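Local coordinates for lipid Binding Protein (Caenorhabditis elegans, PDB 6C1Z) that binds a wide range of unsaturated fatty acids, oleic acid among them, and carries them from the lysosome to the nucleus, where genes promoting longevity are activated, at residues Ser17-Phe20 and Glu21-Leu24; Ile33-Ala36 and Ala37-Ser41; Asn56-Thr60 and Phe61-Lys65; Thr123-Gly127 and Ser128-Arg132. All coordinates share one frame; numbering follows the deposited sequence.

Contact 1: Ser17-Phe20 and Glu21-Leu24; sequences SENF and EEYL. With SO4 (sulfate ion), chain C.
Over one face of the Phe20 ring lies Leu24, one helical turn further on, whose methyl CD1 sits 4.0 Å from the ring centroid and 21° off its normal, a CH-pi contact displaced toward the rim at CZ and CE2. Leu24 CD2, the second methyl, touches this ring at CE1. Phe20 reaches this place because its CG stands anti to the backbone N (chi1 -176°), and Arg133 meets the ring in a cation-pi contact. At the edge of the Tyr23 ring, near its plane, lies the carbonyl O of Phe20; Tyr23 OH bonds to Ser109 OG. In this fatty-acid-binding-protein fold, strand 10-18 passes into the first of two helices that cap the beta barrel. Asn19 occupies the N-cap position, and its carbonyl O starts the helical pattern by accepting Tyr23 N at 2.9 Å, while Phe20 O takes Leu24 N. A sulfate, probably from the crystallisation liquor, sits at the helix N-terminus: its O2 receives Ser17 OG at 2.7 Å and Phe20 N at 2.9 Å, while its O3 receives Glu21 N in a nearly straight bond (176°). Small, hydroxylated Ser17 suits a place beside the anion, and its OG also bonds to Arg133.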
# COMPACT_ATOMS: atom_id res chain seq x y z
N SER A 17 9.79 6.22 -7.27
CA SER A 17 9.66 4.82 -6.92
C SER A 17 11.02 4.14 -7.03
O SER A 17 11.80 4.44 -7.93
CB SER A 17 8.64 4.11 -7.82
OG SER A 17 8.46 2.76 -7.42
N GLU A 18 11.26 3.20 -6.11
CA GLU A 18 12.49 2.42 -6.04
C GLU A 18 12.10 0.99 -5.71
O GLU A 18 11.37 0.76 -4.74
CB GLU A 18 13.39 2.99 -4.92
CG GLU A 18 14.88 2.91 -5.16
CD GLU A 18 15.67 3.41 -3.96
OE1 GLU A 18 15.16 3.32 -2.83
OE2 GLU A 18 16.81 3.89 -4.15
N ASN A 19 12.58 0.03 -6.50
CA ASN A 19 12.43 -1.40 -6.22
C ASN A 19 10.98 -1.88 -6.28
O ASN A 19 10.66 -2.96 -5.74
CB ASN A 19 13.07 -1.78 -4.88
CG ASN A 19 14.56 -1.93 -4.97
OD1 ASN A 19 15.15 -1.80 -6.04
ND2 ASN A 19 15.18 -2.19 -3.84
N PHE A 20 10.06 -1.17 -6.93
CA PHE A 20 8.68 -1.66 -6.97
C PHE A 20 8.56 -2.93 -7.81
O PHE A 20 7.93 -3.90 -7.38
CB PHE A 20 7.72 -0.57 -7.47
CG PHE A 20 6.27 -0.98 -7.45
CD1 PHE A 20 5.70 -1.57 -6.33
CD2 PHE A 20 5.47 -0.74 -8.54
CE1 PHE A 20 4.36 -1.91 -6.31
CE2 PHE A 20 4.12 -1.09 -8.52
CZ PHE A 20 3.58 -1.68 -7.40
N GLU A 21 9.13 -2.94 -9.02
CA GLU A 21 9.08 -4.14 -9.85
C GLU A 21 9.73 -5.32 -9.14
O GLU A 21 9.23 -6.44 -9.20
CB GLU A 21 9.73 -3.86 -11.20
CG GLU A 21 9.64 -5.02 -12.19
CD GLU A 21 10.22 -4.71 -13.57
OE1 GLU A 21 10.43 -3.52 -13.88
OE2 GLU A 21 10.45 -5.66 -14.34
N GLU A 22 10.86 -5.07 -8.44
CA GLU A 22 11.56 -6.11 -7.69
C GLU A 22 10.71 -6.62 -6.53
O GLU A 22 10.71 -7.83 -6.24
CB GLU A 22 12.89 -5.58 -7.18
CG GLU A 22 13.94 -5.37 -8.27
CD GLU A 22 14.38 -6.67 -8.93
OE1 GLU A 22 14.23 -7.74 -8.31
OE2 GLU A 22 14.88 -6.60 -10.07
N TYR A 23 9.99 -5.73 -5.86
CA TYR A 23 9.04 -6.14 -4.83
C TYR A 23 7.94 -7.03 -5.40
O TYR A 23 7.60 -8.08 -4.83
CB TYR A 23 8.46 -4.90 -4.11
CG TYR A 23 7.23 -5.26 -3.33
CD1 TYR A 23 7.32 -5.85 -2.08
CD2 TYR A 23 5.98 -5.06 -3.88
CE1 TYR A 23 6.19 -6.22 -1.39
CE2 TYR A 23 4.84 -5.44 -3.21
CZ TYR A 23 4.95 -6.04 -1.97
OH TYR A 23 3.80 -6.42 -1.33
N LEU A 24 7.36 -6.63 -6.53
CA LEU A 24 6.33 -7.45 -7.15
C LEU A 24 6.88 -8.82 -7.54
O LEU A 24 6.20 -9.85 -7.37
CB LEU A 24 5.75 -6.72 -8.35
CG LEU A 24 4.96 -5.45 -8.03
CD1 LEU A 24 4.44 -4.80 -9.32
CD2 LEU A 24 3.81 -5.72 -7.07
S SO4 C . 10.56 0.85 -9.92
O1 SO4 C . 9.56 1.57 -10.70
O2 SO4 C . 10.36 1.22 -8.52
O3 SO4 C . 10.45 -0.58 -10.14
O4 SO4 C . 11.87 1.34 -10.37

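Contact 2: Ile33-Ala36 and Ala37-Ser41; sequences IRKA and ASLTS
Ala37 N donates to Ile33 O at 2.8 Å, one of a run of backbone hydrogen bonds that follow the helix. Ser38 N meets Arg34 O at 3.0 Å, and Leu39 N makes only a weak bond to Lys35 O while also reaching Ala36 O, three residues back, at 3.3 Å, as in a 3-10 turn. Helix 31-39 is the second of the two short helices over the barrel mouth, and its Ile33, Arg34 and Lys35 belong to a segment that resembles a nuclear localization signal. Side-chain hydroxyls supply a second set of bonds. With chi1 at 67°, Ser38 turns OG back toward the preceding turn, between Lys35 O at 3.0 Å and Arg34 O at 3.1 Å; its single proton could serve either. Thr40 OG1 donates to Ala37 O at 3.0 Å, tying the residue after Leu39 back to the helical turn before it. Carbon atoms also pack against carbonyl oxygens: Thr40 CG2 lies 3.6 Å from Ala36 O, and Leu39 CG rests against Lys35 O. The small side chain of Ala37 suits its place against Leu24 of helix 20-27, whereas Arg34 sends NH1 to Val29 O.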
# COMPACT_ATOMS: atom_id res chain seq x y z
N ILE A 33 2.85 -8.55 -15.88
CA ILE A 33 2.05 -7.76 -14.96
C ILE A 33 2.94 -6.82 -14.15
O ILE A 33 2.62 -5.64 -13.98
CB ILE A 33 1.17 -8.66 -14.08
CG1 ILE A 33 0.09 -9.30 -14.95
CG2 ILE A 33 0.48 -7.87 -13.00
CD1 ILE A 33 -0.59 -10.50 -14.34
N ARG A 34 4.07 -7.32 -13.62
CA ARG A 34 4.90 -6.47 -12.78
C ARG A 34 5.53 -5.34 -13.59
O ARG A 34 5.70 -4.23 -13.06
CB ARG A 34 5.93 -7.28 -11.99
CG ARG A 34 7.05 -7.96 -12.78
CD ARG A 34 7.96 -8.72 -11.82
NE ARG A 34 9.11 -9.33 -12.49
CZ ARG A 34 9.21 -10.63 -12.80
NH1 ARG A 34 8.23 -11.47 -12.51
NH2 ARG A 34 10.31 -11.09 -13.40
N LYS A 35 5.91 -5.61 -14.84
CA LYS A 35 6.40 -4.55 -15.72
C LYS A 35 5.33 -3.48 -15.94
O LYS A 35 5.59 -2.28 -15.77
CB LYS A 35 6.83 -5.18 -17.06
CG LYS A 35 7.16 -4.20 -18.18
CD LYS A 35 8.54 -3.59 -18.01
CE LYS A 35 8.98 -2.87 -19.28
NZ LYS A 35 9.15 -3.81 -20.43
N ALA A 36 4.12 -3.90 -16.30
CA ALA A 36 3.04 -2.94 -16.54
C ALA A 36 2.70 -2.16 -15.27
O ALA A 36 2.49 -0.94 -15.32
CB ALA A 36 1.80 -3.68 -17.03
N ALA A 37 2.62 -2.85 -14.13
CA ALA A 37 2.24 -2.18 -12.91
C ALA A 37 3.28 -1.15 -12.50
O ALA A 37 2.93 -0.10 -11.95
CB ALA A 37 2.05 -3.20 -11.78
N SER A 38 4.56 -1.43 -12.76
CA SER A 38 5.63 -0.53 -12.34
C SER A 38 5.78 0.67 -13.27
O SER A 38 6.39 1.67 -12.89
CB SER A 38 6.96 -1.28 -12.22
OG SER A 38 7.43 -1.72 -13.48
N LEU A 39 5.23 0.60 -14.49
CA LEU A 39 5.31 1.74 -15.39
C LEU A 39 4.33 2.85 -15.05
O LEU A 39 4.56 3.99 -15.46
CB LEU A 39 5.10 1.28 -16.84
CG LEU A 39 6.31 0.66 -17.51
CD1 LEU A 39 5.90 0.05 -18.82
CD2 LEU A 39 7.40 1.71 -17.73
N THR A 40 3.26 2.56 -14.32
CA THR A 40 2.27 3.58 -14.04
C THR A 40 2.74 4.51 -12.93
O THR A 40 3.64 4.20 -12.15
CB THR A 40 0.95 2.96 -13.59
OG1 THR A 40 1.15 2.30 -12.33
CG2 THR A 40 0.43 1.98 -14.62
N SER A 41 2.09 5.68 -12.85
CA SER A 41 2.27 6.63 -11.75
C SER A 41 0.89 6.82 -11.13
O SER A 41 0.14 7.73 -11.51
CB SER A 41 2.84 7.96 -12.25
OG SER A 41 4.17 7.78 -12.70

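Contact 3: Asn56-Thr60 and Phe61-Lys65; sequences NQYST and FKNNK
Tyr58 and Asn63 meet with ring and amide planes 76° apart, the amide standing at the edge of the ring, where Asn63 CG comes within 3.5 Å of Tyr58 CD1. With CG anti to its carbonyl carbon (chi1 -63°), Asn63 also directs OD1 back across the turn, where Ser59 N donates to it at 3.3 Å, nearly in line with the amide C=O. Lys65 crosses the other end of Tyr58 at an angle, its CD 3.9 Å from Tyr58 OH, and forms a non-hydrogen-bonded antiparallel pair with Asn56. Gln57 and Asn64 are a hydrogen-bonded antiparallel pair: Gln57 N reaches Asn64 O at 2.7 Å, and Asn64 N returns to Gln57 O. Nearer the bend, Ser59 OG donates to Lys62 O at 3.0 Å and weakly accepts Phe61 N. Lys62 runs extended to CE and then turns NZ to Asn64 OD1 at 2.7 Å and to Asn63 O. This is the hairpin joining strands 52-58 and 64-68 of the beta barrel, and Phe61 at its bend packs on Ile33 and Ala36 of helix 31-39. Small polar residues suit such a turn, for serine and asparagine side chains can bond to backbone groups there, where the pairing of these two strands has ended.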
# COMPACT_ATOMS: atom_id res chain seq x y z
N ASN A 56 -7.51 4.02 -1.78
CA ASN A 56 -7.85 3.64 -3.13
C ASN A 56 -6.75 4.10 -4.07
O ASN A 56 -6.44 5.30 -4.12
CB ASN A 56 -9.19 4.27 -3.52
CG ASN A 56 -10.33 3.79 -2.66
OD1 ASN A 56 -10.28 2.70 -2.11
ND2 ASN A 56 -11.37 4.60 -2.57
N GLN A 57 -6.22 3.19 -4.86
CA GLN A 57 -5.14 3.51 -5.78
C GLN A 57 -5.69 3.42 -7.19
O GLN A 57 -6.29 2.41 -7.57
CB GLN A 57 -3.98 2.54 -5.60
CG GLN A 57 -2.71 2.94 -6.33
CD GLN A 57 -1.47 2.53 -5.58
OE1 GLN A 57 -0.57 1.89 -6.13
NE2 GLN A 57 -1.40 2.88 -4.30
N TYR A 58 -5.50 4.48 -7.98
CA TYR A 58 -6.04 4.52 -9.33
C TYR A 58 -4.92 4.59 -10.36
O TYR A 58 -3.99 5.39 -10.22
CB TYR A 58 -6.97 5.72 -9.54
CG TYR A 58 -8.20 5.66 -8.67
CD1 TYR A 58 -9.29 4.89 -9.06
CD2 TYR A 58 -8.29 6.38 -7.51
CE1 TYR A 58 -10.43 4.82 -8.29
CE2 TYR A 58 -9.45 6.34 -6.72
CZ TYR A 58 -10.50 5.54 -7.11
OH TYR A 58 -11.63 5.50 -6.33
N SER A 59 -5.04 3.80 -11.43
CA SER A 59 -4.05 3.88 -12.50
C SER A 59 -4.64 3.31 -13.77
O SER A 59 -5.69 2.67 -13.76
CB SER A 59 -2.77 3.11 -12.15
OG SER A 59 -2.94 1.71 -12.33
N THR A 60 -3.93 3.54 -14.88
CA THR A 60 -4.36 3.02 -16.17
C THR A 60 -4.38 1.50 -16.19
O THR A 60 -5.17 0.89 -16.92
CB THR A 60 -3.46 3.55 -17.30
OG1 THR A 60 -2.08 3.31 -16.99
CG2 THR A 60 -3.68 5.03 -17.51
N PHE A 61 -3.53 0.86 -15.38
CA PHE A 61 -3.41 -0.59 -15.40
C PHE A 61 -4.42 -1.29 -14.49
O PHE A 61 -4.94 -2.35 -14.84
CB PHE A 61 -1.98 -1.00 -15.02
CG PHE A 61 -1.75 -2.48 -15.04
CD1 PHE A 61 -1.83 -3.19 -16.22
CD2 PHE A 61 -1.44 -3.17 -13.87
CE1 PHE A 61 -1.61 -4.56 -16.24
CE2 PHE A 61 -1.22 -4.54 -13.90
CZ PHE A 61 -1.31 -5.23 -15.08
N LYS A 62 -4.67 -0.75 -13.30
CA LYS A 62 -5.65 -1.35 -12.41
C LYS A 62 -6.01 -0.35 -11.33
O LYS A 62 -5.15 0.40 -10.87
CB LYS A 62 -5.09 -2.62 -11.75
CG LYS A 62 -6.16 -3.40 -10.98
CD LYS A 62 -5.59 -4.65 -10.33
CE LYS A 62 -6.67 -5.44 -9.60
NZ LYS A 62 -7.25 -4.66 -8.46
N ASN A 63 -7.28 -0.34 -10.94
CA ASN A 63 -7.72 0.37 -9.75
C ASN A 63 -7.78 -0.62 -8.60
O ASN A 63 -8.29 -1.74 -8.76
CB ASN A 63 -9.11 1.00 -9.95
CG ASN A 63 -9.13 2.05 -11.04
OD1 ASN A 63 -8.09 2.60 -11.42
ND2 ASN A 63 -10.32 2.35 -11.53
N ASN A 64 -7.25 -0.22 -7.44
CA ASN A 64 -7.15 -1.09 -6.28
C ASN A 64 -7.76 -0.33 -5.11
O ASN A 64 -7.19 0.66 -4.65
CB ASN A 64 -5.70 -1.41 -5.95
CG ASN A 64 -4.94 -1.90 -7.15
OD1 ASN A 64 -5.47 -2.64 -7.97
ND2 ASN A 64 -3.68 -1.49 -7.25
N LYS A 65 -8.88 -0.83 -4.61
CA LYS A 65 -9.59 -0.16 -3.53
C LYS A 65 -9.51 -1.02 -2.29
O LYS A 65 -9.82 -2.21 -2.32
CB LYS A 65 -11.04 0.13 -3.93
CG LYS A 65 -11.15 0.91 -5.24
CD LYS A 65 -12.41 1.77 -5.32
CE LYS A 65 -13.67 0.93 -5.44
NZ LYS A 65 -14.91 1.77 -5.55

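Contact 4: Thr123-Gly127 and Ser128-Arg132; sequences TYQSG and SVICR
Tyr124 meets Cys131 across a hydrogen-bonded antiparallel pair, and its side chain can be followed outward. From CB, CG lies anti to the carbonyl carbon (chi1 -41°), which sets the CD2 side of the ring beside Cys131. CD2 then touches Cys131 SG at 3.7 Å and CE2 is the next atom to it; the sulfur is 4.5 Å from the ring centroid and 44° off the normal, an oblique sulfur-aromatic contact. At the tip, OH bonds to Gln122 OE1 and weakly to Arg133 NE, while the ring meets Phe111 with planes nearly perpendicular. A compact, polarisable cysteine suits the place beside the ring, and Phe20 and Tyr23 of helix 20-27 also touch Cys131.

Four backbone bonds hold the two strands, the straightest from Cys131 N to Tyr124 O at 2.8 Å (178°). Strands 119-126 and 129-137 thus form a beta hairpin of the fatty-acid-binding-protein barrel, closed by a type II' turn from Ser126 to Val129. Gly127 occupies the second position of that turn with positive phi, a conformation glycine accepts readily, and Val129 N returns to Ser126 O at 2.9 Å.

On the face bearing Thr123, Gln125, Ile130 and Arg132, side chains run alongside one another. Gln125 and Ile130 point the same way, with OE1 of Gln125 3.9 Å from Ile130 CD1. Ile130 CG2 also reaches Thr123 CB at 4.1 Å, and the methyl CG2 of Thr123 lies beside NH1 of Arg132; Thr123 and Ile130, both beta-branched, suit an extended strand. Ser126, on the face with Tyr124, donates OG to Ser108 O.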
# COMPACT_ATOMS: atom_id res chain seq x y z
N THR A 123 6.61 2.34 2.18
CA THR A 123 7.47 1.21 1.90
C THR A 123 6.62 -0.04 1.78
O THR A 123 5.66 -0.22 2.54
CB THR A 123 8.57 1.01 2.97
OG1 THR A 123 7.98 0.95 4.28
CG2 THR A 123 9.59 2.14 2.92
N TYR A 124 6.98 -0.90 0.84
CA TYR A 124 6.41 -2.23 0.72
C TYR A 124 7.56 -3.21 0.89
O TYR A 124 8.53 -3.19 0.12
CB TYR A 124 5.74 -2.47 -0.64
CG TYR A 124 4.93 -1.35 -1.23
CD1 TYR A 124 4.20 -0.49 -0.43
CD2 TYR A 124 4.88 -1.17 -2.60
CE1 TYR A 124 3.46 0.53 -0.98
CE2 TYR A 124 4.13 -0.15 -3.16
CZ TYR A 124 3.43 0.69 -2.33
OH TYR A 124 2.70 1.71 -2.90
N GLN A 125 7.46 -4.05 1.91
CA GLN A 125 8.52 -4.97 2.27
C GLN A 125 8.02 -6.40 2.19
O GLN A 125 6.95 -6.71 2.72
CB GLN A 125 8.93 -4.63 3.69
CG GLN A 125 9.69 -5.68 4.47
CD GLN A 125 9.92 -5.25 5.91
OE1 GLN A 125 10.46 -4.18 6.17
NE2 GLN A 125 9.47 -6.06 6.84
N SER A 126 8.79 -7.26 1.52
CA SER A 126 8.58 -8.71 1.59
C SER A 126 9.92 -9.40 1.37
O SER A 126 10.69 -9.00 0.50
CB SER A 126 7.59 -9.19 0.51
OG SER A 126 7.33 -10.57 0.66
N GLY A 127 10.21 -10.39 2.22
CA GLY A 127 11.46 -11.12 2.11
C GLY A 127 12.64 -10.18 2.18
O GLY A 127 12.71 -9.31 3.05
N SER A 128 13.53 -10.28 1.20
CA SER A 128 14.73 -9.46 1.16
C SER A 128 14.52 -8.11 0.47
O SER A 128 15.49 -7.38 0.29
CB SER A 128 15.84 -10.21 0.42
OG SER A 128 15.45 -10.44 -0.92
N VAL A 129 13.30 -7.77 0.07
CA VAL A 129 13.07 -6.59 -0.75
C VAL A 129 12.26 -5.54 -0.01
O VAL A 129 11.20 -5.84 0.55
CB VAL A 129 12.39 -6.94 -2.09
CG1 VAL A 129 12.21 -5.65 -2.94
CG2 VAL A 129 13.20 -7.98 -2.83
N ILE A 130 12.75 -4.31 -0.03
CA ILE A 130 11.96 -3.14 0.35
C ILE A 130 11.83 -2.22 -0.86
O ILE A 130 12.83 -1.82 -1.46
CB ILE A 130 12.59 -2.38 1.53
CG1 ILE A 130 12.53 -3.24 2.78
CG2 ILE A 130 11.85 -1.07 1.77
CD1 ILE A 130 13.29 -2.66 3.93
N CYS A 131 10.59 -1.87 -1.18
CA CYS A 131 10.25 -0.88 -2.20
C CYS A 131 9.95 0.43 -1.48
O CYS A 131 9.30 0.42 -0.44
CB CYS A 131 9.02 -1.34 -3.02
SG CYS A 131 8.13 -0.02 -3.88
N ARG A 132 10.39 1.55 -2.06
CA ARG A 132 10.13 2.87 -1.50
C ARG A 132 9.39 3.71 -2.54
O ARG A 132 9.78 3.73 -3.71
CB ARG A 132 11.44 3.58 -1.11
CG ARG A 132 12.32 2.81 -0.15
CD ARG A 132 13.67 3.49 0.10
NE ARG A 132 14.40 2.78 1.15
CZ ARG A 132 14.07 2.85 2.43
NH1 ARG A 132 13.06 3.61 2.82
NH2 ARG A 132 14.77 2.16 3.33

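Overall arrangement
The four contacts run in series along the chain and lie in and beside the helical cap of the barrel. Contact 1 joins the cap to the wall: its centre is about 8 Å from that of contact 4, and Glu18 N probably bonds to Arg132 O at 2.9 Å. Contacts 1 and 2, centres about 9 Å apart, meet where the two helices pack, Leu24 CB lying 3.7 Å from Arg34 CB. These helices cover the barrel mouth, probably the entry to the lipid cavity as in other fatty-acid-binding proteins. Contacts 3 and 4 lie on opposite sides of the chain's centre, about 20 Å apart between centres. The sulfate of contact 1 is about 4 Å from the Ser38 side chain.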